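Local coordinates for FMN-dependent nitronate monooxygenase (Shewanella oneidensis, PDB 5LSM), which probably catalyses the oxidation of propionate 3-nitronate by molecular oxygen to 3-oxopropanoate, nitrate and nitrite, with FMN as its cofactor, at residues 133-138 / 161-166; 150-155 / 169-174; 250-255 / 318-323; 277-282 / 322-327. One frame throughout, in Å; residues are numbered along the deposited sequence.

Overall arrangement
Followed from the N terminus, the chain first opens contact 1 in the loop after strand 128-132 and then contact 2 on strand 150-155. Contact 1 closes on helix 158-166 before contact 2 closes on strand 171-175, so the two loops cross, and together they tie neighbouring beta-alpha units of the TIM barrel. They touch, with Gly134 O hydrogen-bonded to Ser153 OG. On the opposite side of the chain's centre, contact 3 opens at helix 251-258 and contact 4, within the loop of contact 3, at strand 276-279 of the small antiparallel sheet. Both tie these elements to the same loop after helix 301-313, sharing Leu322 and Trp323, and both reach FMN.

Contact 1: residues 133-138 / 161-166; sequences FGLPDE and ALWLEA
Apolar packing dominates here, with Leu135 in the middle of it. Its CG lies anti to the carbonyl carbon (chi1 -67°), and the side chain heads for the helix and meets both Trp163 and Leu164. Leu164 answers with one branch, CD2, which is 3.7 Å from Leu135 CG, the two side chains crossing obliquely. Trp163, whose CG is anti to its backbone N (chi1 -173°), slides past Leu135 in the opposite direction and offers the far end of its benzo ring, CZ3 lying 3.9 Å from Leu135 CD1. The loop leaves strand 128-132 of the TIM barrel, and helix 158-166 packs outside the barrel wall; Leu135 also rests on Val151 and Ser153 of the intervening strand 150-155. An alanine in place of Leu135 would remove CG and CD1, which meet Leu164 CD2 and Trp163 CZ3, and would probably loosen the seating of the loop on the helix.

Contacts between backbone and ring form a second group. Leu135 N lies in the plane of the indole at its edge, 3.8 Å from Trp163 CZ3, while Gly134 CA is 4.2 Å from the same carbon. The positive phi of Gly134 (95°) suits a residue without CB, which would be jammed against the carbonyl O of Phe133. Polar anchoring comes from outside: Gly134 O is hydrogen-bonded to Ser153 OG, and Pro136 O to Arg167 NH1.

Contact 2: residues 150-155 / 169-174; sequences KVISTA and ADAIIA
Asp170 holds CG anti to its carbonyl carbon (chi1 -71°), which swings the carboxylate across to the neighbouring strand. Ile152 puts CG1 in the crowded position between backbone N and carbonyl carbon (chi1 67°), and Ile173 has CG1 anti to its carbonyl carbon; their CD1 methyls meet at 3.7 Å as the chains cross obliquely. The anti lone pair of Asp170 OD2 receives Val151 N at 2.9 Å in a nearly straight bond (174°), and Asp170 N returns a bond of 2.7 Å to Val151 O, almost along the C=O axis. Asp170 thus grips both polar backbone atoms of Val151. An alanine here would take away OD2, the acceptor of Val151 N, and would probably loosen the pairing at the start of the strands.

Strand 150-155, helix 158-166 and strand 171-175 form a beta-alpha-beta crossover of the TIM barrel, its two strands adjacent and parallel. Farther along, Ile173 N donates to Ser153 O at 2.8 Å and Ala155 N to Ile173 O at 2.7 Å, both in the carbonyl planes. Ile152, Thr154, Ala171 and Ile173 share one face, on which Ile152 CG2 packs 3.6 Å from Ala171 CB; Ile173 lies near Gln236, an FMN-binding residue. Ser153, Ala155 and Ile172 occupy the other face, toward helix 158-166, where Ala155 CB touches Ile172 CG2 at 3.6 Å. Lys150 crosses the Asp170 side chain at about a right angle, its aliphatic CD near the carboxylate, while its NZ is hydrogen-bonded to Gly148 O.

Contact 3: residues 250-255 / 318-323; sequences SAIHRE and DFSPLW. With FMN (flavin mononucleotide), chain I.
The first turn of helix 251-258, N-capped by Ser250, packs on the loop that brings Trp323 to the FMN pocket of this TIM-barrel flavoenzyme. Ser250 OG accepts the backbone N of His253 at 3.3 Å, so the residue that starts the turn also anchors the one that makes the contact.

His253 has CG anti to its backbone N (chi1 -161°), and its imidazole reaches over the loop. Leu322 comes to one ring face with its backbone rather than its tip: CA stands 4.0 Å from the His253 ring centroid, 24° off the normal, a CH-pi contact displaced toward the rim. The two side chains slide past each other in opposite directions, and Leu322 CD2 comes to rest 3.8 Å from His253 ND1. At the ring edge, in its plane, lies the next carbonyl, Trp323 O, 3.2 Å from His253 CE1. The imidazole is therefore held from two directions, by a loop CA above it and a carbonyl beside it. Toward the start of the helix, Ile252 CG2 lies loosely, 4.4 Å away, against Ser320 OG, a hydroxyl hydrogen-bonded to Glu312 of helix 301-313.

The end of the Trp323 side chain leads away from the helix. CG is anti to the carbonyl carbon (chi1 -70°), and Pro321 CB stands over the rim of one indole face, 3.7 Å above the Trp323 ring plane. The cofactor methyl sits at the edge of the indole: FMN C7M lies in the ring plane and touches Trp323 CB at 3.3 Å.

Contact 4: residues 277-282 / 322-327; sequences RGIVNR and LWCGQN. With FMN (flavin mononucleotide), chain I.
Trp323, a residue of the FMN pocket, lies on residues 322-327, which cross strand 276-279 beside the cofactor. The touching parts run 120° apart and meet at a single backbone bridge between Gly278 and Trp323. Ile279 N donates to Leu322 O at 2.8 Å, in the carbonyl plane. The second bond, Cys324 N to Arg277 O, is longer at 3.3 Å, and its donor stands above the carbonyl plane. Gly278 CA lies at the edge of the indole, 3.7 Å from Trp323 CE3, so close that a CB on Gly278 would clash with both that carbon and Leu322 O.

Arg277 runs extended from the backbone, its CG anti to the backbone N, then bends at chi3 (-68°). Arg277 CG passes 3.2 Å from Cys324 O. Gln326 lays its CG over the rim of one face of the Arg277 guanidinium, 3.4 Å above the plane, with the amide turned 45° to it; Arg277 NH1 and Gln326 NE2 are both donors, so the two groups only pack against each other. The guanidinium is hydrogen-bonded elsewhere, NE to Leu177 O and NH1 to Thr265 OG1. Next to the bridge, Ile279 CB packs 3.9 Å from Leu322 CB, and Ile279 CG1 is as close to Cys324 CB.

Gln326 O also bonds to Gln203 of the second subunit. Gly325 donates its N to Thr239 OG1, which is itself hydrogen-bonded to FMN, and a CB on Gly325 would clash with FMN O2P, so this loop closes in on the phosphate end of the cofactor in the FMN site of the TIM barrel.

Contact 1: residues 133-138 / 161-166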
# COMPACT_ATOMS: atom_id res chain seq x y z
N PHE A 133 -5.40 -17.04 -6.80
CA PHE A 133 -4.13 -17.60 -7.26
C PHE A 133 -4.19 -18.02 -8.74
O PHE A 133 -3.72 -19.10 -9.09
CB PHE A 133 -3.65 -18.80 -6.40
CG PHE A 133 -3.85 -18.62 -4.92
CD1 PHE A 133 -3.33 -17.53 -4.27
CD2 PHE A 133 -4.55 -19.57 -4.19
CE1 PHE A 133 -3.54 -17.35 -2.91
CE2 PHE A 133 -4.78 -19.38 -2.84
CZ PHE A 133 -4.25 -18.28 -2.19
N GLY A 134 -4.74 -17.16 -9.59
CA GLY A 134 -4.70 -17.36 -11.05
C GLY A 134 -5.94 -18.04 -11.63
O GLY A 134 -7.07 -17.69 -11.32
N LEU A 135 -5.73 -19.01 -12.50
CA LEU A 135 -6.80 -19.69 -13.17
C LEU A 135 -6.53 -21.18 -13.27
O LEU A 135 -5.37 -21.60 -13.31
CB LEU A 135 -6.98 -19.12 -14.58
CG LEU A 135 -7.47 -17.68 -14.67
CD1 LEU A 135 -7.35 -17.19 -16.10
CD2 LEU A 135 -8.91 -17.56 -14.17
N PRO A 136 -7.59 -21.99 -13.35
CA PRO A 136 -7.42 -23.41 -13.67
C PRO A 136 -7.05 -23.70 -15.15
O PRO A 136 -6.98 -22.76 -15.98
CB PRO A 136 -8.79 -24.00 -13.31
CG PRO A 136 -9.75 -22.87 -13.50
CD PRO A 136 -9.00 -21.59 -13.23
N ASP A 137 -6.80 -24.97 -15.48
CA ASP A 137 -6.44 -25.40 -16.86
C ASP A 137 -7.51 -25.00 -17.87
O ASP A 137 -8.69 -24.90 -17.53
CB ASP A 137 -6.23 -26.92 -16.93
N GLU A 138 -7.12 -24.87 -19.13
CA GLU A 138 -8.04 -24.35 -20.14
C GLU A 138 -9.35 -25.15 -20.23
O GLU A 138 -10.43 -24.56 -20.39
CB GLU A 138 -7.38 -24.24 -21.52
CG GLU A 138 -7.94 -23.09 -22.35
CD GLU A 138 -7.91 -23.36 -23.84
OE1 GLU A 138 -6.81 -23.65 -24.37
OE2 GLU A 138 -8.97 -23.24 -24.49
N ALA A 161 -2.48 -9.13 -14.42
CA ALA A 161 -3.71 -8.71 -15.06
C ALA A 161 -3.69 -9.05 -16.57
O ALA A 161 -4.70 -9.47 -17.14
CB ALA A 161 -3.93 -7.22 -14.85
N LEU A 162 -2.53 -8.89 -17.21
CA LEU A 162 -2.40 -9.17 -18.62
C LEU A 162 -2.46 -10.67 -18.87
O LEU A 162 -2.95 -11.12 -19.92
CB LEU A 162 -1.09 -8.61 -19.15
CG LEU A 162 -1.06 -7.08 -19.28
CD1 LEU A 162 0.36 -6.55 -19.30
CD2 LEU A 162 -1.81 -6.64 -20.52
N TRP A 163 -1.96 -11.45 -17.92
CA TRP A 163 -2.02 -12.90 -18.02
C TRP A 163 -3.46 -13.36 -17.95
O TRP A 163 -3.87 -14.24 -18.69
CB TRP A 163 -1.21 -13.56 -16.91
CG TRP A 163 -1.12 -15.07 -17.07
CD1 TRP A 163 -0.24 -15.74 -17.85
CD2 TRP A 163 -1.93 -16.06 -16.42
NE1 TRP A 163 -0.45 -17.09 -17.73
CE2 TRP A 163 -1.47 -17.31 -16.86
CE3 TRP A 163 -3.00 -16.00 -15.53
CZ2 TRP A 163 -2.03 -18.50 -16.41
CZ3 TRP A 163 -3.55 -17.20 -15.08
CH2 TRP A 163 -3.08 -18.43 -15.53
N LEU A 164 -4.23 -12.76 -17.04
CA LEU A 164 -5.63 -13.11 -16.87
C LEU A 164 -6.49 -12.73 -18.09
O LEU A 164 -7.34 -13.51 -18.53
CB LEU A 164 -6.18 -12.46 -15.61
CG LEU A 164 -5.54 -12.98 -14.32
CD1 LEU A 164 -5.95 -12.13 -13.13
CD2 LEU A 164 -5.93 -14.42 -14.09
N GLU A 165 -6.27 -11.54 -18.64
CA GLU A 165 -6.97 -11.13 -19.84
C GLU A 165 -6.70 -12.11 -20.97
O GLU A 165 -7.62 -12.62 -21.61
CB GLU A 165 -6.53 -9.74 -20.25
CG GLU A 165 -7.41 -9.11 -21.32
CD GLU A 165 -6.96 -7.71 -21.65
OE1 GLU A 165 -5.74 -7.51 -21.82
OE2 GLU A 165 -7.83 -6.80 -21.70
N ALA A 166 -5.42 -12.42 -21.15
CA ALA A 166 -4.94 -13.27 -22.24
C ALA A 166 -5.53 -14.68 -22.17
O ALA A 166 -5.72 -15.32 -23.17
CB ALA A 166 -3.41 -13.34 -22.21

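Contact 2: residues 150-155 / 169-174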
# COMPACT_ATOMS: atom_id res chain seq x y z
N LYS A 150 -19.65 -16.14 -15.99
CA LYS A 150 -18.53 -15.24 -16.19
C LYS A 150 -17.43 -15.67 -15.26
O LYS A 150 -17.69 -16.09 -14.13
CB LYS A 150 -18.91 -13.79 -15.86
CG LYS A 150 -20.12 -13.29 -16.61
CD LYS A 150 -19.88 -13.29 -18.11
CE LYS A 150 -21.16 -12.96 -18.87
NZ LYS A 150 -22.21 -13.99 -18.59
N VAL A 151 -16.20 -15.53 -15.71
CA VAL A 151 -15.05 -15.91 -14.91
C VAL A 151 -14.23 -14.68 -14.55
O VAL A 151 -13.82 -13.91 -15.44
CB VAL A 151 -14.16 -16.90 -15.67
CG1 VAL A 151 -12.82 -17.07 -14.98
CG2 VAL A 151 -14.87 -18.24 -15.80
N ILE A 152 -13.97 -14.52 -13.25
CA ILE A 152 -13.07 -13.48 -12.76
C ILE A 152 -11.94 -14.04 -11.87
O ILE A 152 -12.07 -15.13 -11.31
CB ILE A 152 -13.84 -12.41 -11.96
CG1 ILE A 152 -14.41 -13.00 -10.67
CG2 ILE A 152 -14.96 -11.83 -12.79
CD1 ILE A 152 -15.06 -11.96 -9.79
N SER A 153 -10.83 -13.29 -11.77
CA SER A 153 -9.69 -13.71 -10.95
C SER A 153 -8.92 -12.51 -10.44
O SER A 153 -9.16 -11.38 -10.87
CB SER A 153 -8.75 -14.63 -11.71
OG SER A 153 -7.62 -14.95 -10.90
N THR A 154 -8.02 -12.75 -9.49
CA THR A 154 -7.35 -11.67 -8.79
C THR A 154 -5.97 -11.38 -9.42
O THR A 154 -5.23 -12.29 -9.76
CB THR A 154 -7.26 -11.96 -7.26
OG1 THR A 154 -8.52 -11.69 -6.62
CG2 THR A 154 -6.20 -11.10 -6.60
N ALA A 155 -5.68 -10.11 -9.67
CA ALA A 155 -4.36 -9.67 -10.10
C ALA A 155 -3.77 -8.77 -9.04
O ALA A 155 -4.44 -7.86 -8.56
CB ALA A 155 -4.48 -8.89 -11.39
N ALA A 169 -10.19 -14.22 -18.98
CA ALA A 169 -10.97 -13.72 -17.84
C ALA A 169 -11.98 -12.70 -18.35
O ALA A 169 -11.74 -12.05 -19.35
CB ALA A 169 -10.07 -13.10 -16.78
N ASP A 170 -13.13 -12.64 -17.71
CA ASP A 170 -14.15 -11.68 -18.11
C ASP A 170 -13.96 -10.37 -17.37
O ASP A 170 -14.36 -9.32 -17.86
CB ASP A 170 -15.55 -12.26 -17.87
CG ASP A 170 -15.89 -13.39 -18.85
OD1 ASP A 170 -16.13 -13.07 -20.04
OD2 ASP A 170 -15.89 -14.59 -18.45
N ALA A 171 -13.36 -10.45 -16.18
CA ALA A 171 -13.00 -9.27 -15.39
C ALA A 171 -11.83 -9.61 -14.48
O ALA A 171 -11.60 -10.79 -14.16
CB ALA A 171 -14.18 -8.79 -14.56
N ILE A 172 -11.16 -8.57 -14.00
CA ILE A 172 -9.98 -8.69 -13.17
C ILE A 172 -10.26 -8.05 -11.83
O ILE A 172 -10.70 -6.90 -11.78
CB ILE A 172 -8.81 -7.91 -13.81
CG1 ILE A 172 -8.45 -8.54 -15.14
CG2 ILE A 172 -7.58 -7.87 -12.88
CD1 ILE A 172 -7.35 -7.79 -15.88
N ILE A 173 -9.95 -8.74 -10.73
CA ILE A 173 -9.99 -8.12 -9.41
C ILE A 173 -8.59 -7.58 -9.08
O ILE A 173 -7.64 -8.35 -8.93
CB ILE A 173 -10.43 -9.10 -8.30
CG1 ILE A 173 -11.79 -9.75 -8.60
CG2 ILE A 173 -10.51 -8.38 -6.96
CD1 ILE A 173 -11.99 -11.09 -7.92
N ALA A 174 -8.46 -6.26 -9.00
CA ALA A 174 -7.19 -5.64 -8.61
C ALA A 174 -7.11 -5.52 -7.10
O ALA A 174 -7.72 -4.61 -6.55
CB ALA A 174 -7.12 -4.24 -9.23

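Contact 3: residues 250-255 / 318-323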
# COMPACT_ATOMS: atom_id res chain seq x y z
N SER A 250 -15.93 -15.27 14.21
CA SER A 250 -15.86 -15.69 15.61
C SER A 250 -15.80 -14.51 16.58
O SER A 250 -15.37 -13.40 16.24
CB SER A 250 -14.65 -16.59 15.83
OG SER A 250 -13.43 -15.93 15.54
N ALA A 251 -16.25 -14.77 17.81
CA ALA A 251 -16.30 -13.76 18.86
C ALA A 251 -14.94 -13.14 19.07
O ALA A 251 -14.82 -11.94 19.25
CB ALA A 251 -16.79 -14.40 20.15
N ILE A 252 -13.91 -13.96 19.02
CA ILE A 252 -12.56 -13.52 19.30
C ILE A 252 -12.01 -12.71 18.12
O ILE A 252 -11.41 -11.66 18.32
CB ILE A 252 -11.66 -14.72 19.67
CG1 ILE A 252 -10.63 -14.29 20.71
CG2 ILE A 252 -10.98 -15.33 18.45
CD1 ILE A 252 -9.83 -15.45 21.25
N HIS A 253 -12.32 -13.14 16.90
CA HIS A 253 -12.05 -12.35 15.68
C HIS A 253 -12.85 -11.04 15.67
O HIS A 253 -12.29 -9.98 15.45
CB HIS A 253 -12.38 -13.19 14.45
CG HIS A 253 -11.74 -12.70 13.18
ND1 HIS A 253 -11.18 -11.45 13.05
CD2 HIS A 253 -11.63 -13.30 11.97
CE1 HIS A 253 -10.73 -11.30 11.81
NE2 HIS A 253 -11.01 -12.39 11.13
N ARG A 254 -14.14 -11.10 15.99
CA ARG A 254 -14.95 -9.87 16.17
C ARG A 254 -14.35 -8.86 17.18
O ARG A 254 -14.44 -7.63 16.99
CB ARG A 254 -16.37 -10.24 16.61
CG ARG A 254 -17.21 -10.86 15.51
CD ARG A 254 -18.57 -11.30 16.03
NE ARG A 254 -19.48 -11.63 14.93
CZ ARG A 254 -20.20 -10.74 14.25
NH1 ARG A 254 -20.17 -9.44 14.56
NH2 ARG A 254 -20.97 -11.14 13.24
N GLU A 255 -13.79 -9.38 18.27
CA GLU A 255 -13.27 -8.54 19.35
C GLU A 255 -11.99 -7.84 18.92
O GLU A 255 -11.73 -6.69 19.29
CB GLU A 255 -12.99 -9.40 20.58
CG GLU A 255 -12.51 -8.62 21.80
CD GLU A 255 -13.16 -9.07 23.10
OE1 GLU A 255 -14.03 -9.97 23.06
OE2 GLU A 255 -12.82 -8.51 24.16
N ASP A 318 -3.90 -15.03 20.33
CA ASP A 318 -2.45 -15.07 20.06
C ASP A 318 -2.06 -15.99 18.89
O ASP A 318 -1.01 -15.81 18.30
CB ASP A 318 -1.66 -15.50 21.32
CG ASP A 318 -1.79 -14.49 22.49
OD1 ASP A 318 -2.64 -13.58 22.41
OD2 ASP A 318 -1.06 -14.63 23.51
N PHE A 319 -2.88 -16.99 18.58
CA PHE A 319 -2.53 -17.94 17.52
C PHE A 319 -3.63 -18.04 16.46
O PHE A 319 -3.82 -19.08 15.84
CB PHE A 319 -2.21 -19.32 18.13
CG PHE A 319 -0.94 -19.34 18.93
CD1 PHE A 319 0.27 -19.61 18.32
CD2 PHE A 319 -0.94 -18.98 20.27
CE1 PHE A 319 1.45 -19.56 19.03
CE2 PHE A 319 0.24 -18.92 20.99
CZ PHE A 319 1.43 -19.22 20.37
N SER A 320 -4.34 -16.93 16.24
CA SER A 320 -5.45 -16.93 15.29
C SER A 320 -5.07 -16.19 13.99
O SER A 320 -4.39 -15.17 14.03
CB SER A 320 -6.68 -16.28 15.92
OG SER A 320 -7.16 -17.03 17.02
N PRO A 321 -5.53 -16.71 12.84
CA PRO A 321 -5.50 -15.94 11.60
C PRO A 321 -6.62 -14.88 11.57
O PRO A 321 -7.78 -15.19 11.28
CB PRO A 321 -5.73 -17.00 10.53
CG PRO A 321 -6.60 -18.00 11.20
CD PRO A 321 -6.10 -18.05 12.63
N LEU A 322 -6.27 -13.65 11.91
CA LEU A 322 -7.25 -12.60 12.09
C LEU A 322 -7.27 -11.76 10.83
O LEU A 322 -6.80 -10.64 10.80
CB LEU A 322 -6.85 -11.75 13.29
CG LEU A 322 -6.81 -12.42 14.67
CD1 LEU A 322 -6.10 -11.50 15.65
CD2 LEU A 322 -8.22 -12.70 15.14
N TRP A 323 -7.75 -12.34 9.75
CA TRP A 323 -7.70 -11.69 8.47
C TRP A 323 -8.48 -10.37 8.49
O TRP A 323 -9.58 -10.31 9.02
CB TRP A 323 -8.28 -12.62 7.41
CG TRP A 323 -7.46 -13.85 7.05
CD1 TRP A 323 -7.88 -14.87 6.28
CD2 TRP A 323 -6.09 -14.18 7.42
NE1 TRP A 323 -6.89 -15.82 6.12
CE2 TRP A 323 -5.79 -15.44 6.84
CE3 TRP A 323 -5.13 -13.57 8.23
CZ2 TRP A 323 -4.56 -16.07 7.00
CZ3 TRP A 323 -3.89 -14.20 8.38
CH2 TRP A 323 -3.61 -15.43 7.75
N1 FMN I . -10.38 -14.03 -1.46
C2 FMN I . -10.64 -15.20 -2.12
O2 FMN I . -10.47 -15.26 -3.36
N3 FMN I . -11.04 -16.32 -1.47
C4 FMN I . -11.23 -16.33 -0.15
O4 FMN I . -11.59 -17.36 0.45
C4A FMN I . -10.96 -15.10 0.62
N5 FMN I . -11.15 -15.07 1.94
C5A FMN I . -10.98 -13.93 2.64
C6 FMN I . -11.23 -13.97 4.01
C7 FMN I . -11.08 -12.84 4.79
C7M FMN I . -11.34 -12.95 6.27
C8 FMN I . -10.64 -11.57 4.15
C8M FMN I . -10.47 -10.33 5.00
C9 FMN I . -10.38 -11.52 2.77
C9A FMN I . -10.53 -12.67 1.98
N10 FMN I . -10.33 -12.69 0.56
C10 FMN I . -10.52 -13.91 -0.13
C1' FMN I . -9.86 -11.52 -0.19
C2' FMN I . -11.01 -10.65 -0.65
O2' FMN I . -11.59 -11.23 -1.83
C3' FMN I . -10.54 -9.22 -0.95
O3' FMN I . -9.35 -9.26 -1.75
C4' FMN I . -10.21 -8.39 0.29
O4' FMN I . -11.08 -8.67 1.40
C5' FMN I . -10.29 -6.92 -0.08
O5' FMN I . -9.82 -6.08 0.97
P FMN I . -10.72 -5.61 2.21
O1P FMN I . -12.14 -5.44 1.71
O2P FMN I . -10.06 -4.31 2.62
O3P FMN I . -10.54 -6.73 3.17

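Contact 4: residues 277-282 / 322-327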
# COMPACT_ATOMS: atom_id res chain seq x y z
N ARG A 277 -2.82 -11.07 4.98
CA ARG A 277 -2.86 -9.91 5.88
C ARG A 277 -3.82 -10.16 7.03
O ARG A 277 -5.02 -10.43 6.82
CB ARG A 277 -3.25 -8.63 5.14
CG ARG A 277 -3.26 -7.38 6.02
CD ARG A 277 -3.63 -6.09 5.26
NE ARG A 277 -2.59 -5.72 4.30
CZ ARG A 277 -1.40 -5.20 4.62
NH1 ARG A 277 -1.10 -4.89 5.87
NH2 ARG A 277 -0.50 -5.00 3.67
N GLY A 278 -3.31 -10.02 8.25
CA GLY A 278 -4.15 -10.16 9.43
C GLY A 278 -3.69 -9.27 10.57
O GLY A 278 -2.56 -8.86 10.60
N ILE A 279 -4.60 -8.97 11.49
CA ILE A 279 -4.25 -8.22 12.68
C ILE A 279 -3.04 -8.86 13.36
O ILE A 279 -2.92 -10.08 13.39
CB ILE A 279 -5.43 -8.15 13.66
CG1 ILE A 279 -6.59 -7.37 13.04
CG2 ILE A 279 -5.00 -7.46 14.95
CD1 ILE A 279 -7.92 -7.66 13.65
N VAL A 280 -2.09 -8.03 13.80
CA VAL A 280 -0.79 -8.52 14.29
C VAL A 280 -0.99 -9.10 15.68
O VAL A 280 -1.58 -8.45 16.54
CB VAL A 280 0.29 -7.40 14.34
CG1 VAL A 280 1.48 -7.80 15.21
CG2 VAL A 280 0.76 -7.05 12.93
N ASN A 281 -0.53 -10.34 15.86
CA ASN A 281 -0.62 -11.02 17.15
C ASN A 281 0.74 -11.55 17.64
O ASN A 281 1.78 -11.30 17.00
CB ASN A 281 -1.70 -12.12 17.13
CG ASN A 281 -1.53 -13.14 15.99
OD1 ASN A 281 -0.44 -13.46 15.59
ND2 ASN A 281 -2.62 -13.70 15.56
N ARG A 282 0.75 -12.19 18.81
CA ARG A 282 2.00 -12.64 19.44
C ARG A 282 2.76 -13.57 18.50
O ARG A 282 3.99 -13.44 18.33
CB ARG A 282 1.69 -13.37 20.76
CG ARG A 282 2.91 -13.95 21.49
CD ARG A 282 2.47 -14.88 22.62
NE ARG A 282 3.56 -15.69 23.16
CZ ARG A 282 3.38 -16.78 23.92
NH1 ARG A 282 2.15 -17.18 24.24
NH2 ARG A 282 4.42 -17.49 24.33
N LEU A 322 -6.27 -13.65 11.91
CA LEU A 322 -7.25 -12.60 12.09
C LEU A 322 -7.27 -11.76 10.83
O LEU A 322 -6.80 -10.64 10.80
CB LEU A 322 -6.85 -11.75 13.29
CG LEU A 322 -6.81 -12.42 14.67
CD1 LEU A 322 -6.10 -11.50 15.65
CD2 LEU A 322 -8.22 -12.70 15.14
N TRP A 323 -7.75 -12.34 9.75
CA TRP A 323 -7.70 -11.69 8.47
C TRP A 323 -8.48 -10.37 8.49
O TRP A 323 -9.58 -10.31 9.02
CB TRP A 323 -8.28 -12.62 7.41
CG TRP A 323 -7.46 -13.85 7.05
CD1 TRP A 323 -7.88 -14.87 6.28
CD2 TRP A 323 -6.09 -14.18 7.42
NE1 TRP A 323 -6.89 -15.82 6.12
CE2 TRP A 323 -5.79 -15.44 6.84
CE3 TRP A 323 -5.13 -13.57 8.23
CZ2 TRP A 323 -4.56 -16.07 7.00
CZ3 TRP A 323 -3.89 -14.20 8.38
CH2 TRP A 323 -3.61 -15.43 7.75
N CYS A 324 -7.88 -9.30 7.94
CA CYS A 324 -8.36 -7.92 8.10
C CYS A 324 -7.47 -7.01 7.25
O CYS A 324 -6.28 -7.21 7.16
CB CYS A 324 -8.31 -7.46 9.57
SG CYS A 324 -8.84 -5.74 9.89
N GLY A 325 -8.09 -6.07 6.55
CA GLY A 325 -7.37 -5.13 5.71
C GLY A 325 -6.86 -3.96 6.51
O GLY A 325 -6.99 -3.94 7.72
N GLN A 326 -6.30 -2.98 5.84
CA GLN A 326 -5.65 -1.88 6.53
C GLN A 326 -6.61 -0.78 6.92
O GLN A 326 -6.19 0.24 7.47
CB GLN A 326 -4.55 -1.29 5.66
CG GLN A 326 -3.30 -2.13 5.59
CD GLN A 326 -2.15 -1.39 4.92
OE1 GLN A 326 -2.34 -0.69 3.92
NE2 GLN A 326 -0.96 -1.52 5.48
N ASN A 327 -7.89 -0.98 6.66
CA ASN A 327 -8.92 -0.04 7.11
C ASN A 327 -10.06 -0.81 7.73
O ASN A 327 -10.90 -1.37 7.03
CB ASN A 327 -9.43 0.82 5.93
CG ASN A 327 -10.17 2.06 6.39
OD1 ASN A 327 -10.62 2.16 7.52
ND2 ASN A 327 -10.28 3.03 5.50
N1 FMN I . -10.38 -14.03 -1.46
C2 FMN I . -10.64 -15.20 -2.12
O2 FMN I . -10.47 -15.26 -3.36
N3 FMN I . -11.04 -16.32 -1.47
C4 FMN I . -11.23 -16.33 -0.15
O4 FMN I . -11.59 -17.36 0.45
C4A FMN I . -10.96 -15.10 0.62
N5 FMN I . -11.15 -15.07 1.94
C5A FMN I . -10.98 -13.93 2.64
C6 FMN I . -11.23 -13.97 4.01
C7 FMN I . -11.08 -12.84 4.79
C7M FMN I . -11.34 -12.95 6.27
C8 FMN I . -10.64 -11.57 4.15
C8M FMN I . -10.47 -10.33 5.00
C9 FMN I . -10.38 -11.52 2.77
C9A FMN I . -10.53 -12.67 1.98
N10 FMN I . -10.33 -12.69 0.56
C10 FMN I . -10.52 -13.91 -0.13
C1' FMN I . -9.86 -11.52 -0.19
C2' FMN I . -11.01 -10.65 -0.65
O2' FMN I . -11.59 -11.23 -1.83
C3' FMN I . -10.54 -9.22 -0.95
O3' FMN I . -9.35 -9.26 -1.75
C4' FMN I . -10.21 -8.39 0.29
O4' FMN I . -11.08 -8.67 1.40
C5' FMN I . -10.29 -6.92 -0.08
O5' FMN I . -9.82 -6.08 0.97
P FMN I . -10.72 -5.61 2.21
O1P FMN I . -12.14 -5.44 1.71
O2P FMN I . -10.06 -4.31 2.62
O3P FMN I . -10.54 -6.73 3.17